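Local coordinates for MHC class I protein (PDB 6LUP) that probably presents peptides to T cells at the cell surface, as in other MHC class I molecules, at residues S2-T13 with I89-L100. Sequence-based numbering, arbitrary orientation.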
ATOM      1  N   SER A   2     -12.645 -14.320   0.213  1.00 52.53           N
ATOM      2  CA  SER A   2     -12.588 -13.364  -0.887  1.00 49.82           C
ATOM      3  C   SER A   2     -11.135 -13.171  -1.346  1.00 47.26           C
ATOM      4  O   SER A   2     -10.221 -13.160  -0.520  1.00 46.88           O
ATOM      5  CB  SER A   2     -13.184 -12.035  -0.417  1.00 50.16           C
ATOM      6  OG  SER A   2     -12.978 -10.997  -1.355  1.00 50.29           O
ATOM      7  N   HIS A   3     -10.924 -13.033  -2.654  1.00 45.49           N
ATOM      8  CA  HIS A   3      -9.584 -12.777  -3.200  1.00 43.82           C
ATOM      9  C   HIS A   3      -9.609 -11.699  -4.286  1.00 42.64           C
ATOM     10  O   HIS A   3     -10.619 -11.526  -4.971  1.00 42.90           O
ATOM     11  CB  HIS A   3      -8.945 -14.061  -3.743  1.00 44.07           C
ATOM     12  CG  HIS A   3      -8.686 -15.104  -2.697  1.00 45.05           C
ATOM     13  ND1 HIS A   3      -7.699 -14.978  -1.744  1.00 44.68           N
ATOM     14  CD2 HIS A   3      -9.287 -16.297  -2.462  1.00 46.19           C
ATOM     15  CE1 HIS A   3      -7.704 -16.045  -0.964  1.00 45.46           C
ATOM     16  NE2 HIS A   3      -8.657 -16.861  -1.379  1.00 46.50           N
ATOM     17  N   SER A   4      -8.494 -10.984  -4.448  1.00 40.67           N
ATOM     18  CA  SER A   4      -8.428  -9.880  -5.417  1.00 38.78           C
ATOM     19  C   SER A   4      -7.127  -9.811  -6.220  1.00 37.29           C
ATOM     20  O   SER A   4      -6.065 -10.218  -5.751  1.00 37.00           O
ATOM     21  CB  SER A   4      -8.669  -8.539  -4.717  1.00 38.54           C
ATOM     22  OG  SER A   4      -7.581  -8.205  -3.869  1.00 38.48           O
ATOM     23  N   LEU A   5      -7.233  -9.285  -7.434  1.00 36.29           N
ATOM     24  CA  LEU A   5      -6.078  -8.972  -8.263  1.00 35.41           C
ATOM     25  C   LEU A   5      -6.193  -7.510  -8.697  1.00 35.21           C
ATOM     26  O   LEU A   5      -7.112  -7.149  -9.432  1.00 35.86           O
ATOM     27  CB  LEU A   5      -6.026  -9.903  -9.481  1.00 35.09           C
ATOM     28  CG  LEU A   5      -5.051  -9.607 -10.624  1.00 34.44           C
ATOM     29  CD1 LEU A   5      -3.597  -9.651 -10.176  1.00 34.16           C
ATOM     30  CD2 LEU A   5      -5.285 -10.592 -11.754  1.00 34.67           C
ATOM     31  N   ARG A   6      -5.277  -6.670  -8.226  1.00 34.55           N
ATOM     32  CA  ARG A   6      -5.379  -5.229  -8.453  1.00 34.28           C
ATOM     33  C   ARG A   6      -4.058  -4.613  -8.910  1.00 33.70           C
ATOM     34  O   ARG A   6      -2.986  -5.019  -8.461  1.00 33.38           O
ATOM     35  CB  ARG A   6      -5.866  -4.526  -7.185  1.00 35.05           C
ATOM     36  CG  ARG A   6      -7.195  -5.041  -6.645  1.00 36.15           C
ATOM     37  CD  ARG A   6      -7.440  -4.557  -5.224  1.00 36.94           C
ATOM     38  NE  ARG A   6      -6.323  -4.920  -4.352  1.00 37.49           N
ATOM     39  CZ  ARG A   6      -6.064  -4.362  -3.173  1.00 38.03           C
ATOM     40  NH1 ARG A   6      -6.844  -3.400  -2.693  1.00 38.53           N
ATOM     41  NH2 ARG A   6      -5.011  -4.767  -2.468  1.00 38.02           N
ATOM     42  N   TYR A   7      -4.152  -3.631  -9.804  1.00 33.32           N
ATOM     43  CA  TYR A   7      -2.984  -2.913 -10.310  1.00 33.00           C
ATOM     44  C   TYR A   7      -3.072  -1.418 -10.027  1.00 33.45           C
ATOM     45  O   TYR A   7      -4.151  -0.826 -10.112  1.00 33.74           O
ATOM     46  CB  TYR A   7      -2.837  -3.137 -11.808  1.00 32.62           C
ATOM     47  CG  TYR A   7      -2.294  -4.490 -12.168  1.00 32.39           C
ATOM     48  CD1 TYR A   7      -3.143  -5.588 -12.324  1.00 32.35           C
ATOM     49  CD2 TYR A   7      -0.927  -4.679 -12.356  1.00 32.32           C
ATOM     50  CE1 TYR A   7      -2.643  -6.833 -12.664  1.00 32.30           C
ATOM     51  CE2 TYR A   7      -0.417  -5.922 -12.694  1.00 32.29           C
ATOM     52  CZ  TYR A   7      -1.277  -6.992 -12.847  1.00 32.35           C
ATOM     53  OH  TYR A   7      -0.770  -8.222 -13.181  1.00 32.79           O
ATOM     54  N   PHE A   8      -1.928  -0.815  -9.706  1.00 33.65           N
ATOM     55  CA  PHE A   8      -1.855   0.602  -9.346  1.00 34.39           C
ATOM     56  C   PHE A   8      -0.801   1.291 -10.199  1.00 35.17           C
ATOM     57  O   PHE A   8       0.379   0.944 -10.133  1.00 35.26           O
ATOM     58  CB  PHE A   8      -1.535   0.773  -7.853  1.00 34.59           C
ATOM     59  CG  PHE A   8      -2.547   0.136  -6.940  1.00 34.56           C
ATOM     60  CD1 PHE A   8      -2.545  -1.241  -6.718  1.00 34.29           C
ATOM     61  CD2 PHE A   8      -3.520   0.907  -6.315  1.00 35.15           C
ATOM     62  CE1 PHE A   8      -3.494  -1.836  -5.896  1.00 34.26           C
ATOM     63  CE2 PHE A   8      -4.470   0.320  -5.486  1.00 35.16           C
ATOM     64  CZ  PHE A   8      -4.455  -1.051  -5.276  1.00 34.62           C
ATOM     65  N   PHE A   9      -1.239   2.255 -11.006  1.00 35.86           N
ATOM     66  CA  PHE A   9      -0.365   2.969 -11.929  1.00 36.58           C
ATOM     67  C   PHE A   9      -0.195   4.406 -11.459  1.00 37.83           C
ATOM     68  O   PHE A   9      -1.186   5.093 -11.208  1.00 38.03           O
ATOM     69  CB  PHE A   9      -0.980   3.018 -13.331  1.00 36.50           C
ATOM     70  CG  PHE A   9      -1.257   1.674 -13.949  1.00 36.04           C
ATOM     71  CD1 PHE A   9      -2.283   0.862 -13.476  1.00 35.99           C
ATOM     72  CD2 PHE A   9      -0.535   1.252 -15.056  1.00 35.90           C
ATOM     73  CE1 PHE A   9      -2.552  -0.364 -14.074  1.00 35.91           C
ATOM     74  CE2 PHE A   9      -0.801   0.030 -15.662  1.00 35.65           C
ATOM     75  CZ  PHE A   9      -1.807  -0.783 -15.170  1.00 35.39           C
ATOM     76  N   THR A  10       1.050   4.866 -11.352  1.00 38.74           N
ATOM     77  CA  THR A  10       1.316   6.267 -11.028  1.00 40.31           C
ATOM     78  C   THR A  10       2.233   6.903 -12.068  1.00 41.64           C
ATOM     79  O   THR A  10       3.353   6.434 -12.290  1.00 41.46           O
ATOM     80  CB  THR A  10       1.932   6.439  -9.624  1.00 40.49           C
ATOM     81  OG1 THR A  10       1.074   5.843  -8.649  1.00 40.07           O
ATOM     82  CG2 THR A  10       2.117   7.913  -9.284  1.00 41.54           C
ATOM     83  N   TRP A  11       1.737   7.962 -12.702  1.00 43.32           N
ATOM     84  CA  TRP A  11       2.548   8.808 -13.569  1.00 45.22           C
ATOM     85  C   TRP A  11       2.843  10.125 -12.861  1.00 47.86           C
ATOM     86  O   TRP A  11       1.926  10.827 -12.423  1.00 48.31           O
ATOM     87  CB  TRP A  11       1.834   9.087 -14.891  1.00 44.68           C
ATOM     88  CG  TRP A  11       1.632   7.889 -15.766  1.00 43.29           C
ATOM     89  CD1 TRP A  11       2.458   7.456 -16.762  1.00 43.24           C
ATOM     90  CD2 TRP A  11       0.523   6.980 -15.742  1.00 42.07           C
ATOM     91  NE1 TRP A  11       1.938   6.332 -17.359  1.00 41.96           N
ATOM     92  CE2 TRP A  11       0.751   6.017 -16.755  1.00 41.37           C
ATOM     93  CE3 TRP A  11      -0.641   6.883 -14.968  1.00 41.57           C
ATOM     94  CZ2 TRP A  11      -0.143   4.968 -17.010  1.00 40.23           C
ATOM     95  CZ3 TRP A  11      -1.530   5.842 -15.226  1.00 40.68           C
ATOM     96  CH2 TRP A  11      -1.273   4.899 -16.240  1.00 39.93           C
ATOM     97  N   SER A  12       4.127  10.447 -12.740  1.00 50.29           N
ATOM     98  CA  SER A  12       4.562  11.708 -12.140  1.00 53.01           C
ATOM     99  C   SER A  12       5.242  12.599 -13.160  1.00 54.92           C
ATOM    100  O   SER A  12       5.881  12.118 -14.096  1.00 54.28           O
ATOM    101  CB  SER A  12       5.523  11.461 -10.976  1.00 53.27           C
ATOM    102  OG  SER A  12       4.884  10.765  -9.926  1.00 52.69           O
ATOM    103  N   THR A  13       5.109  13.904 -12.962  1.00 58.05           N
ATOM    104  CA  THR A  13       5.786  14.882 -13.794  1.00 61.34           C
ATOM    105  C   THR A  13       7.299  14.688 -13.691  1.00 62.96           C
ATOM    106  O   THR A  13       7.811  14.299 -12.637  1.00 62.41           O
ATOM    107  CB  THR A  13       5.398  16.318 -13.383  1.00 62.92           C
ATOM    108  OG1 THR A  13       5.879  17.243 -14.363  1.00 65.16           O
ATOM    109  CG2 THR A  13       5.979  16.677 -12.023  1.00 63.80           C
ATOM    110  N   ILE A  89       4.142  20.555 -10.319  1.00 81.63           N
ATOM    111  CA  ILE A  89       4.268  19.115 -10.109  1.00 77.86           C
ATOM    112  C   ILE A  89       2.895  18.459 -10.233  1.00 74.84           C
ATOM    113  O   ILE A  89       1.957  18.837  -9.528  1.00 75.03           O
ATOM    114  CB  ILE A  89       4.925  18.802  -8.746  1.00 78.28           C
ATOM    115  CG1 ILE A  89       6.349  19.369  -8.709  1.00 80.09           C
ATOM    116  CG2 ILE A  89       4.951  17.299  -8.487  1.00 76.21           C
ATOM    117  CD1 ILE A  89       6.814  19.806  -7.336  1.00 81.62           C
ATOM    118  N   HIS A  90       2.780  17.488 -11.139  1.00 71.51           N
ATOM    119  CA  HIS A  90       1.488  16.859 -11.431  1.00 68.72           C
ATOM    120  C   HIS A  90       1.523  15.331 -11.524  1.00 64.64           C
ATOM    121  O   HIS A  90       2.574  14.734 -11.753  1.00 63.92           O
ATOM    122  CB  HIS A  90       0.873  17.472 -12.690  1.00 70.36           C
ATOM    123  CG  HIS A  90       0.605  18.937 -12.565  1.00 73.97           C
ATOM    124  ND1 HIS A  90      -0.384  19.445 -11.751  1.00 74.75           N
ATOM    125  CD2 HIS A  90       1.213  20.007 -13.132  1.00 76.36           C
ATOM    126  CE1 HIS A  90      -0.383  20.764 -11.829  1.00 76.97           C
ATOM    127  NE2 HIS A  90       0.576  21.131 -12.660  1.00 78.31           N
ATOM    128  N   THR A  91       0.353  14.721 -11.351  1.00 61.45           N
ATOM    129  CA  THR A  91       0.223  13.274 -11.222  1.00 57.40           C
ATOM    130  C   THR A  91      -0.975  12.737 -12.002  1.00 55.03           C
ATOM    131  O   THR A  91      -2.026  13.381 -12.074  1.00 55.98           O
ATOM    132  CB  THR A  91       0.068  12.879  -9.736  1.00 57.11           C
ATOM    133  OG1 THR A  91       1.235  13.284  -9.014  1.00 58.60           O
ATOM    134  CG2 THR A  91      -0.097  11.382  -9.566  1.00 55.90           C
ATOM    135  N   TYR A  92      -0.801  11.559 -12.591  1.00 51.46           N
ATOM    136  CA  TYR A  92      -1.926  10.766 -13.054  1.00 49.00           C
ATOM    137  C   TYR A  92      -1.910   9.410 -12.352  1.00 47.06           C
ATOM    138  O   TYR A  92      -0.842   8.852 -12.087  1.00 46.66           O
ATOM    139  CB  TYR A  92      -1.894  10.585 -14.572  1.00 48.28           C
ATOM    140  CG  TYR A  92      -3.229  10.173 -15.162  1.00 47.69           C
ATOM    141  CD1 TYR A  92      -4.160  11.128 -15.570  1.00 48.53           C
ATOM    142  CD2 TYR A  92      -3.564   8.830 -15.305  1.00 46.39           C
ATOM    143  CE1 TYR A  92      -5.383  10.758 -16.107  1.00 48.42           C
ATOM    144  CE2 TYR A  92      -4.784   8.448 -15.839  1.00 46.47           C
ATOM    145  CZ  TYR A  92      -5.690   9.414 -16.242  1.00 47.51           C
ATOM    146  OH  TYR A  92      -6.902   9.035 -16.777  1.00 47.52           O
ATOM    147  N   GLN A  93      -3.093   8.891 -12.040  1.00 45.52           N
ATOM    148  CA  GLN A  93      -3.208   7.604 -11.366  1.00 43.73           C
ATOM    149  C   GLN A  93      -4.286   6.730 -11.985  1.00 42.68           C
ATOM    150  O   GLN A  93      -5.324   7.230 -12.420  1.00 43.35           O
ATOM    151  CB  GLN A  93      -3.488   7.801  -9.878  1.00 43.83           C
ATOM    152  CG  GLN A  93      -2.300   8.323  -9.092  1.00 44.51           C
ATOM    153  CD  GLN A  93      -2.699   8.855  -7.734  1.00 45.28           C
ATOM    154  OE1 GLN A  93      -3.243   9.953  -7.615  1.00 46.43           O
ATOM    155  NE2 GLN A  93      -2.425   8.078  -6.697  1.00 44.82           N
ATOM    156  N   LEU A  94      -4.024   5.426 -12.021  1.00 40.94           N
ATOM    157  CA  LEU A  94      -4.996   4.451 -12.493  1.00 39.93           C
ATOM    158  C   LEU A  94      -5.066   3.289 -11.518  1.00 39.10           C
ATOM    159  O   LEU A  94      -4.042   2.748 -11.115  1.00 38.96           O
ATOM    160  CB  LEU A  94      -4.617   3.933 -13.881  1.00 39.31           C
ATOM    161  CG  LEU A  94      -5.672   3.276 -14.776  1.00 39.16           C
ATOM    162  CD1 LEU A  94      -4.993   2.685 -15.997  1.00 38.81           C
ATOM    163  CD2 LEU A  94      -6.476   2.195 -14.081  1.00 39.19           C
ATOM    164  N   MET A  95      -6.284   2.916 -11.147  1.00 38.92           N
ATOM    165  CA  MET A  95      -6.544   1.739 -10.338  1.00 38.60           C
ATOM    166  C   MET A  95      -7.470   0.831 -11.109  1.00 38.47           C
ATOM    167  O   MET A  95      -8.562   1.253 -11.494  1.00 39.14           O
ATOM    168  CB  MET A  95      -7.300   2.131  -9.078  1.00 40.08           C
ATOM    169  CG  MET A  95      -6.462   2.333  -7.842  1.00 40.94           C
ATOM    170  SD  MET A  95      -7.489   3.001  -6.512  1.00 42.45           S
ATOM    171  CE  MET A  95      -8.447   1.553  -6.055  1.00 42.27           C
ATOM    172  N   CYS A  96      -7.068  -0.411 -11.326  1.00 37.48           N
ATOM    173  CA  CYS A  96      -8.031  -1.394 -11.803  1.00 37.51           C
ATOM    174  C   CYS A  96      -7.794  -2.749 -11.173  1.00 36.73           C
ATOM    175  O   CYS A  96      -6.695  -3.038 -10.688  1.00 36.31           O
ATOM    176  CB  CYS A  96      -8.053  -1.478 -13.332  1.00 37.78           C
ATOM    177  SG  CYS A  96      -6.451  -1.820 -14.069  1.00 38.42           S
ATOM    178  N   GLY A  97      -8.844  -3.559 -11.158  1.00 36.57           N
ATOM    179  CA  GLY A  97      -8.753  -4.905 -10.639  1.00 36.50           C
ATOM    180  C   GLY A  97     -10.084  -5.609 -10.551  1.00 37.29           C
ATOM    181  O   GLY A  97     -11.111  -5.086 -10.983  1.00 37.60           O
ATOM    182  N   CYS A  98     -10.050  -6.805  -9.979  1.00 37.74           N
ATOM    183  CA  CYS A  98     -11.223  -7.647  -9.845  1.00 39.34           C
ATOM    184  C   CYS A  98     -11.185  -8.346  -8.497  1.00 40.69           C
ATOM    185  O   CYS A  98     -10.120  -8.489  -7.901  1.00 40.40           O
ATOM    186  CB  CYS A  98     -11.254  -8.687 -10.962  1.00 38.66           C
ATOM    187  SG  CYS A  98      -9.777  -9.728 -11.024  1.00 38.01           S
ATOM    188  N   GLU A  99     -12.351  -8.769  -8.022  1.00 42.84           N
ATOM    189  CA  GLU A  99     -12.450  -9.539  -6.792  1.00 44.67           C
ATOM    190  C   GLU A  99     -13.244 -10.822  -7.014  1.00 46.59           C
ATOM    191  O   GLU A  99     -14.333 -10.798  -7.588  1.00 47.29           O
ATOM    192  CB  GLU A  99     -13.086  -8.701  -5.683  1.00 45.32           C
ATOM    193  CG  GLU A  99     -13.258  -9.447  -4.372  1.00 46.53           C
ATOM    194  CD  GLU A  99     -13.762  -8.557  -3.261  1.00 47.75           C
ATOM    195  OE1 GLU A  99     -14.965  -8.208  -3.273  1.00 49.05           O
ATOM    196  OE2 GLU A  99     -12.953  -8.213  -2.373  1.00 47.61           O
ATOM    197  N   LEU A 100     -12.679 -11.933  -6.550  1.00 48.29           N
ATOM    198  CA  LEU A 100     -13.300 -13.246  -6.641  1.00 51.26           C
ATOM    199  C   LEU A 100     -13.929 -13.634  -5.306  1.00 54.48           C
ATOM    200  O   LEU A 100     -13.285 -13.561  -4.257  1.00 53.17           O
ATOM    201  CB  LEU A 100     -12.257 -14.285  -7.055  1.00 50.62           C
ATOM    202  CG  LEU A 100     -12.654 -15.753  -7.188  1.00 51.43           C
ATOM    203  CD1 LEU A 100     -13.466 -15.998  -8.451  1.00 51.92           C
ATOM    204  CD2 LEU A 100     -11.400 -16.612  -7.185  1.00 51.32           C
TER
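Leu94 sits between two aromatic rings of the neighbouring strand: its CB lies 3.9 Å from CZ3 of Trp11, at the indole edge, and its CD1 lies over one face of the Phe9 ring, toward the rim. Next along, CE3 of Trp11 comes 3.5 Å from CD2 of Tyr92, at the edge of the phenol ring, and the planes meet obliquely at 66°. Tyr92 gains this place because its CG is anti to the backbone N (chi1 -161°). On the other side of Leu94 along the strand, SG of Cys96 approaches CE1 of Phe9 obliquely, a sulfur-aromatic contact. Beneath the sheet, CG of Met95 packs 3.6 Å from CD2 of Phe8, while its SD lies 5.3 Å from the ring centroid of Phe8, an oblique Met-aromatic contact. Antiparallel backbone bonds join the strands from His3 with Leu100 to Trp11 with Tyr92, and one more runs from Thr13 N to His90 O; the straightest is Tyr7 N to Cys96 O, at 176°. At the polar edge OG of Ser2 stands 3.0 Å from OE2 of Glu99, whose OE1 pairs with Arg101. Since main-chain bonds hold the strands together, the two faces can serve different partners: Tyr7, Tyr92 and Cys96, on the groove floor, meet the bound peptide, whereas Phe8, Thr10, Gln93 and Met95 meet a chain of another protein, Gln93 hydrogen-bonding its backbone.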